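Local coordinates for protein anopheles gambiae adenosine kinase (Anopheles gambiae, PDB 3LOO) that probably catalyses the transfer of the gamma-phosphate of ATP to adenosine, giving AMP and ADP, at residues Phe208-Ser213 against Asn223-Ile228; Ser213-Pro218 against Asn238-Ile243. All blocks are in the same frame, centred on the assembly; numbering follows the deposited sequence.

Overall arrangement
Both contacts lie in the larger sheet domain, on the connection that leaves strand 207-211, runs through helices 216-220 and 222-228, and returns by the parallel neighbouring strand 234-238 to helix 239-248. Their segments alternate along the chain and share Ser213, and their centres lie about 11 Å apart. Interaction 1 packs strand 207-211 against helix 222-228 in the buried interior; interaction 2 closes the turn after the strand against the start of helix 239-248, beside the bound tetraphosphate. Leu212 and Leu225 of interaction 1 touch Val217, Pro218, Glu241 and Ala242 of interaction 2, so the packing is continuous from the buried strand to the ligand pocket.

Interaction 1. Residues Phe208-Ser213 against Asn223-Ile228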
loop_
_atom_site.group_PDB
_atom_site.type_symbol
_atom_site.label_atom_id
_atom_site.label_comp_id
_atom_site.label_asym_id
_atom_site.label_seq_id
_atom_site.Cartn_x
_atom_site.Cartn_y
_atom_site.Cartn_z
ATOM N N PHE A 208 5.616 -5.293 12.307
ATOM C CA PHE A 208 5.384 -3.986 11.637
ATOM C C PHE A 208 5.920 -4.160 10.209
ATOM O O PHE A 208 7.040 -4.652 9.976
ATOM C CB PHE A 208 5.997 -2.800 12.386
ATOM C CG PHE A 208 5.727 -1.469 11.721
ATOM C CD1 PHE A 208 4.597 -0.752 12.032
ATOM C CD2 PHE A 208 6.588 -0.984 10.710
ATOM C CE1 PHE A 208 4.313 0.448 11.400
ATOM C CE2 PHE A 208 6.310 0.215 10.036
ATOM C CZ PHE A 208 5.154 0.930 10.393
ATOM N N MET A 209 5.067 -3.823 9.260
ATOM C CA MET A 209 5.336 -4.069 7.867
ATOM C C MET A 209 5.032 -2.767 7.113
ATOM O O MET A 209 4.170 -1.970 7.520
ATOM C CB MET A 209 4.470 -5.236 7.358
ATOM C CG MET A 209 4.666 -6.548 8.194
ATOM S SD MET A 209 3.489 -7.820 7.778
ATOM C CE MET A 209 2.114 -7.292 8.804
ATOM N N MET A 210 5.735 -2.556 6.012
ATOM C CA MET A 210 5.496 -1.345 5.222
ATOM C C MET A 210 5.841 -1.567 3.765
ATOM O O MET A 210 6.436 -2.566 3.393
ATOM C CB MET A 210 6.228 -0.122 5.802
ATOM C CG MET A 210 7.760 -0.216 5.853
ATOM S SD MET A 210 8.593 1.414 5.925
ATOM C CE MET A 210 8.422 1.928 4.198
ATOM N N ASN A 211 5.438 -0.612 2.944
ATOM C CA ASN A 211 5.636 -0.717 1.521
ATOM C C ASN A 211 6.467 0.494 1.105
ATOM O O ASN A 211 6.250 1.605 1.645
ATOM C CB ASN A 211 4.280 -0.614 0.850
ATOM C CG ASN A 211 4.272 -1.215 -0.503
ATOM O OD1 ASN A 211 4.970 -0.744 -1.412
ATOM N ND2 ASN A 211 3.505 -2.305 -0.660
ATOM N N LEU A 212 7.343 0.322 0.109
ATOM C CA LEU A 212 8.052 1.493 -0.406
ATOM C C LEU A 212 7.129 2.449 -1.132
ATOM O O LEU A 212 7.410 3.646 -1.185
ATOM C CB LEU A 212 9.272 1.112 -1.236
ATOM C CG LEU A 212 10.431 0.461 -0.485
ATOM C CD1 LEU A 212 11.435 -0.092 -1.497
ATOM C CD2 LEU A 212 11.067 1.478 0.566
ATOM N N SER A 213 6.040 1.909 -1.690
ATOM C CA SER A 213 4.946 2.663 -2.347
ATOM C C SER A 213 5.235 3.308 -3.708
ATOM O O SER A 213 4.458 3.135 -4.652
ATOM C CB SER A 213 4.348 3.703 -1.400
ATOM O OG SER A 213 3.684 3.059 -0.319
ATOM N N ASN A 223 15.528 10.248 5.303
ATOM C CA ASN A 223 15.825 10.108 6.714
ATOM C C ASN A 223 14.698 9.442 7.549
ATOM O O ASN A 223 14.985 8.686 8.481
ATOM C CB ASN A 223 16.308 11.433 7.319
ATOM C CG ASN A 223 17.721 11.815 6.820
ATOM O OD1 ASN A 223 18.526 10.954 6.468
ATOM N ND2 ASN A 223 18.002 13.097 6.783
ATOM N N ASN A 224 13.444 9.726 7.206
ATOM C CA ASN A 224 12.293 9.068 7.842
ATOM C C ASN A 224 12.386 7.566 7.665
ATOM O O ASN A 224 12.180 6.800 8.606
ATOM C CB ASN A 224 10.967 9.543 7.230
ATOM C CG ASN A 224 10.565 10.937 7.674
ATOM O OD1 ASN A 224 11.127 11.521 8.597
ATOM N ND2 ASN A 224 9.567 11.460 7.030
ATOM N N LEU A 225 12.698 7.170 6.445
ATOM C CA LEU A 225 12.872 5.803 6.070
ATOM C C LEU A 225 13.968 5.134 6.908
ATOM O O LEU A 225 13.776 4.036 7.467
ATOM C CB LEU A 225 13.249 5.773 4.610
ATOM C CG LEU A 225 12.648 4.726 3.703
ATOM C CD1 LEU A 225 11.275 4.291 4.181
ATOM C CD2 LEU A 225 12.601 5.323 2.291
ATOM N N GLU A 226 15.106 5.814 7.010
ATOM C CA GLU A 226 16.194 5.383 7.849
ATOM C C GLU A 226 15.761 5.245 9.308
ATOM O O GLU A 226 16.137 4.270 9.952
ATOM C CB GLU A 226 17.350 6.393 7.782
ATOM C CG GLU A 226 18.148 6.338 6.500
ATOM C CD GLU A 226 19.548 6.931 6.682
ATOM O OE1 GLU A 226 19.654 8.083 7.166
ATOM O OE2 GLU A 226 20.526 6.211 6.409
ATOM N N GLU A 227 15.041 6.241 9.834
ATOM C CA GLU A 227 14.635 6.223 11.217
ATOM C C GLU A 227 13.617 5.065 11.540
ATOM O O GLU A 227 13.641 4.487 12.638
ATOM C CB GLU A 227 14.051 7.587 11.636
ATOM C CG GLU A 227 13.810 7.673 13.172
ATOM C CD GLU A 227 13.232 8.994 13.665
ATOM O OE1 GLU A 227 12.739 9.814 12.875
ATOM O OE2 GLU A 227 13.260 9.224 14.879
ATOM N N ILE A 228 12.757 4.707 10.583
ATOM C CA ILE A 228 11.726 3.672 10.837
ATOM C C ILE A 228 12.238 2.251 10.527
ATOM O O ILE A 228 11.724 1.267 11.068
ATOM C CB ILE A 228 10.400 3.957 10.059
ATOM C CG1 ILE A 228 9.206 3.243 10.733
ATOM C CG2 ILE A 228 10.515 3.493 8.575
ATOM C CD1 ILE A 228 7.796 3.814 10.297
#
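The Phe208 ring meets Ile228 obliquely: CD1 of Ile228 comes to the CE2 and CZ side of the ring, 3.9 Å from Phe208 CE2, and the two side chains cross at about a right angle. With CG anti to the backbone N (chi1 -178°), the phenyl group reaches from the strand toward the helix. The Phe208 side chain also touches Phe180 and Val182 of the neighbouring strand and Ala198 of helix 187-203. A flat, wholly apolar group suits such a junction.

Met210, two residues on and on the same side of the strand, runs obliquely past both helix residues. Its SD lies 3.9 Å from Ile228 CG2; the bend at chi3 (-76°) then sends CE to Leu225 CD1, at 3.7 Å. An unbranched, flexible chain can in this way touch one branched residue with its sulfur and the other with its terminal methyl. Leu212 adds a looser touch, its CD2 4.5 Å from Leu225 CD2.

Strand 208-211 and helix 223-228 run nearly antiparallel, at 157° and 12.0 Å between axes, as expected within a beta-alpha-beta crossover, here returning to strand 234-238. Where the strand ends, Asn211 OD1 accepts from Ser213 N (2.9 Å), an Asx turn, while its ND2 bonds to Tyr181 OH.

No hydrogen bond joins the two segments. Cohesion therefore rests on dispersion and on keeping apolar surface from water; the two segments are held by fit of shape rather than by directed bonds.

Interaction 2. Residues Ser213-Pro218 against Asn238-Ile243; sequences SAPFVP and NETEAI. With B4P (bis(adenosine)-5'-tetraphosphate), chain D.
Ser213, Ala214 and Pro215, in the loop after strand 207-211, pack on Thr240 and Glu241 in the first turn of helix 239-248, at the C-terminal ends of parallel strands 207-211 and 234-238, where the bound tetraphosphate lies. The chief member is Glu241, whose chain, bent at chi2 (142°), passes alongside the backbone of Ser213 and Ala214. Its CG packs 3.5 Å from Ala214 C, and its carboxylate ends with OE2 3.0 Å from Ser213 O. Both of those oxygens are acceptors, so no hydrogen bond is formed there.

Proline suits the next position because its ring gives a rigid apolar surface: Pro215 CD lies 3.8 Å from Glu241 CG, and Pro215 CG touches the methyl CG2 of Thr240 at 3.7 Å. Farther along, Phe216 presents its ring edge to the adenine amino nitrogen N6A of the ligand.

Asn238 and Glu241 form a capping box. Asn238 OD1 receives Glu241 N at 3.0 Å, nearly along the C=O axis, and more weakly Thr240 N; in return Glu241 OE1 takes Asn238 N at 3.0 Å, from above the carboxylate plane. ND2 of the same amide donates to O1G of the tetraphosphate at 2.9 Å in a nearly straight bond (166°).

Asn238 and Glu241 match the NXXE motif of this family, associated with magnesium and phosphate binding. A magnesium ion about 4 Å from the Glu241 side chain is consistent with such a role. One Asn238 amide thus caps the helix through OD1 and reaches the phosphate through ND2, so the helix start and the ligand share one side chain.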
loop_
_atom_site.group_PDB
_atom_site.type_symbol
_atom_site.label_atom_id
_atom_site.label_comp_id
_atom_site.label_asym_id
_atom_site.label_seq_id
_atom_site.Cartn_x
_atom_site.Cartn_y
_atom_site.Cartn_z
ATOM N N SER A 213 6.040 1.909 -1.690
ATOM C CA SER A 213 4.946 2.663 -2.347
ATOM C C SER A 213 5.235 3.308 -3.708
ATOM O O SER A 213 4.458 3.135 -4.652
ATOM C CB SER A 213 4.348 3.703 -1.400
ATOM O OG SER A 213 3.684 3.059 -0.319
ATOM N N ALA A 214 6.312 4.082 -3.800
ATOM C CA ALA A 214 6.637 4.789 -5.055
ATOM C C ALA A 214 8.045 5.333 -4.955
ATOM O O ALA A 214 8.499 5.656 -3.852
ATOM C CB ALA A 214 5.660 5.968 -5.312
ATOM N N PRO A 215 8.702 5.547 -6.110
ATOM C CA PRO A 215 10.050 6.135 -6.090
ATOM C C PRO A 215 10.165 7.407 -5.287
ATOM O O PRO A 215 11.205 7.629 -4.659
ATOM C CB PRO A 215 10.338 6.385 -7.582
ATOM C CG PRO A 215 9.696 5.183 -8.192
ATOM C CD PRO A 215 8.354 5.081 -7.465
ATOM N N PHE A 216 9.116 8.223 -5.247
ATOM C CA PHE A 216 9.240 9.483 -4.511
ATOM C C PHE A 216 9.352 9.303 -3.035
ATOM O O PHE A 216 9.754 10.226 -2.335
ATOM C CB PHE A 216 8.124 10.512 -4.833
ATOM C CG PHE A 216 6.769 10.198 -4.255
ATOM C CD1 PHE A 216 6.445 10.510 -2.939
ATOM C CD2 PHE A 216 5.761 9.688 -5.078
ATOM C CE1 PHE A 216 5.145 10.252 -2.413
ATOM C CE2 PHE A 216 4.449 9.440 -4.549
ATOM C CZ PHE A 216 4.158 9.726 -3.233
ATOM N N VAL A 217 8.955 8.139 -2.518
ATOM C CA VAL A 217 9.048 7.980 -1.080
ATOM C C VAL A 217 10.515 8.014 -0.535
ATOM O O VAL A 217 10.826 8.818 0.332
ATOM C CB VAL A 217 8.209 6.747 -0.573
ATOM C CG1 VAL A 217 8.586 6.442 0.862
ATOM C CG2 VAL A 217 6.671 7.058 -0.750
ATOM N N PRO A 218 11.412 7.145 -1.048
ATOM C CA PRO A 218 12.821 7.292 -0.595
ATOM C C PRO A 218 13.515 8.591 -1.074
ATOM O O PRO A 218 14.420 9.120 -0.372
ATOM C CB PRO A 218 13.527 6.067 -1.212
ATOM C CG PRO A 218 12.638 5.608 -2.367
ATOM C CD PRO A 218 11.215 5.982 -1.946
ATOM N N ASN A 238 8.308 -2.566 -5.325
ATOM C CA ASN A 238 8.590 -3.096 -6.651
ATOM C C ASN A 238 10.050 -2.793 -7.055
ATOM O O ASN A 238 10.820 -2.207 -6.287
ATOM C CB ASN A 238 7.537 -2.642 -7.690
ATOM C CG ASN A 238 7.647 -1.162 -8.053
ATOM O OD1 ASN A 238 8.652 -0.524 -7.795
ATOM N ND2 ASN A 238 6.566 -0.602 -8.605
ATOM N N GLU A 239 10.439 -3.214 -8.235
ATOM C CA GLU A 239 11.846 -3.134 -8.618
ATOM C C GLU A 239 12.306 -1.676 -8.728
ATOM O O GLU A 239 13.417 -1.348 -8.363
ATOM C CB GLU A 239 12.079 -3.891 -9.927
ATOM C CG GLU A 239 11.655 -3.167 -11.177
ATOM C CD GLU A 239 10.359 -3.707 -11.713
ATOM O OE1 GLU A 239 9.309 -3.584 -11.035
ATOM O OE2 GLU A 239 10.406 -4.298 -12.823
ATOM N N THR A 240 11.404 -0.807 -9.169
ATOM C CA THR A 240 11.712 0.581 -9.456
ATOM C C THR A 240 11.882 1.316 -8.132
ATOM O O THR A 240 12.719 2.172 -8.027
ATOM C CB THR A 240 10.594 1.194 -10.343
ATOM O OG1 THR A 240 10.538 0.462 -11.588
ATOM C CG2 THR A 240 10.865 2.666 -10.634
ATOM N N GLU A 241 11.144 0.903 -7.100
ATOM C CA GLU A 241 11.235 1.500 -5.775
ATOM C C GLU A 241 12.478 1.046 -5.068
ATOM O O GLU A 241 13.121 1.827 -4.344
ATOM C CB GLU A 241 9.974 1.127 -4.953
ATOM C CG GLU A 241 8.746 1.912 -5.441
ATOM C CD GLU A 241 7.429 1.127 -5.443
ATOM O OE1 GLU A 241 7.252 0.132 -4.694
ATOM O OE2 GLU A 241 6.530 1.552 -6.201
ATOM N N ALA A 242 12.818 -0.226 -5.248
ATOM C CA ALA A 242 14.059 -0.754 -4.703
ATOM C C ALA A 242 15.327 -0.033 -5.280
ATOM O O ALA A 242 16.251 0.350 -4.531
ATOM C CB ALA A 242 14.127 -2.280 -4.889
ATOM N N ILE A 243 15.356 0.138 -6.592
ATOM C CA ILE A 243 16.425 0.935 -7.272
ATOM C C ILE A 243 16.436 2.394 -6.799
ATOM O O ILE A 243 17.492 2.934 -6.443
ATOM C CB ILE A 243 16.291 0.788 -8.811
ATOM C CG1 ILE A 243 16.627 -0.658 -9.164
ATOM C CG2 ILE A 243 17.138 1.871 -9.601
ATOM C CD1 ILE A 243 16.128 -1.119 -10.575
HETATM P PA B4P D . -0.583 0.692 -9.121
HETATM O O1A B4P D . -1.696 0.187 -10.026
HETATM O O2A B4P D . 0.318 1.801 -9.663
HETATM O O3A B4P D . 0.411 -0.553 -8.926
HETATM P PB B4P D . 0.751 -1.128 -7.478
HETATM O O1B B4P D . -0.463 -1.817 -6.851
HETATM O O2B B4P D . 1.585 -0.167 -6.647
HETATM O O3B B4P D . 1.650 -2.259 -8.301
HETATM P PG B4P D . 3.233 -2.538 -8.189
HETATM O O1G B4P D . 4.012 -1.803 -9.226
HETATM O O2G B4P D . 3.624 -2.236 -6.756
HETATM O O3G B4P D . 3.370 -4.116 -8.420
HETATM P PD B4P D . 3.984 -4.957 -9.652
HETATM O O1D B4P D . 3.614 -4.265 -10.911
HETATM O O2D B4P D . 5.408 -5.369 -9.402
HETATM O O5E B4P D . -1.173 1.081 -7.658
HETATM C C5E B4P D . -2.392 1.784 -7.764
HETATM C C4E B4P D . -2.904 2.340 -6.467
HETATM O O4E B4P D . -1.989 3.242 -5.844
HETATM C C3E B4P D . -4.112 3.182 -6.775
HETATM O O3E B4P D . -5.237 2.383 -6.358
HETATM C C2E B4P D . -3.971 4.415 -5.889
HETATM O O2E B4P D . -5.121 4.725 -5.092
HETATM C C1E B4P D . -2.731 4.109 -5.027
HETATM N N9A B4P D . -1.976 5.350 -4.779
HETATM C C8A B4P D . -1.313 6.133 -5.679
HETATM N N7A B4P D . -0.770 7.187 -5.001
HETATM C C5A B4P D . -1.115 7.093 -3.683
HETATM C C6A B4P D . -0.854 7.849 -2.528
HETATM N N6A B4P D . -0.137 9.015 -2.544
HETATM N N1A B4P D . -1.381 7.441 -1.345
HETATM C C2A B4P D . -2.102 6.296 -1.254
HETATM N N3A B4P D . -2.353 5.550 -2.342
HETATM C C4A B4P D . -1.864 5.920 -3.554
HETATM O O5F B4P D . 3.034 -6.242 -9.544
HETATM C C5F B4P D . 2.771 -6.884 -8.301
HETATM C C4F B4P D . 2.272 -8.289 -8.637
HETATM O O4F B4P D . 1.238 -8.268 -9.637
HETATM C C3F B4P D . 3.365 -9.112 -9.295
HETATM O O3F B4P D . 4.245 -9.620 -8.301
HETATM C C2F B4P D . 2.569 -10.183 -10.016
HETATM O O2F B4P D . 2.212 -11.244 -9.108
HETATM C C1F B4P D . 1.325 -9.412 -10.495
HETATM N N9B B4P D . 1.601 -8.941 -11.890
HETATM C C8B B4P D . 1.967 -7.693 -12.247
HETATM N N7B B4P D . 2.152 -7.605 -13.586
HETATM C C5B B4P D . 1.908 -8.816 -14.128
HETATM C C6B B4P D . 1.942 -9.356 -15.411
HETATM N N6B B4P D . 2.277 -8.556 -16.455
HETATM N N1B B4P D . 1.617 -10.672 -15.604
HETATM C C2B B4P D . 1.278 -11.473 -14.563
HETATM N N3B B4P D . 1.240 -11.004 -13.284
HETATM C C4B B4P D . 1.550 -9.699 -13.007
#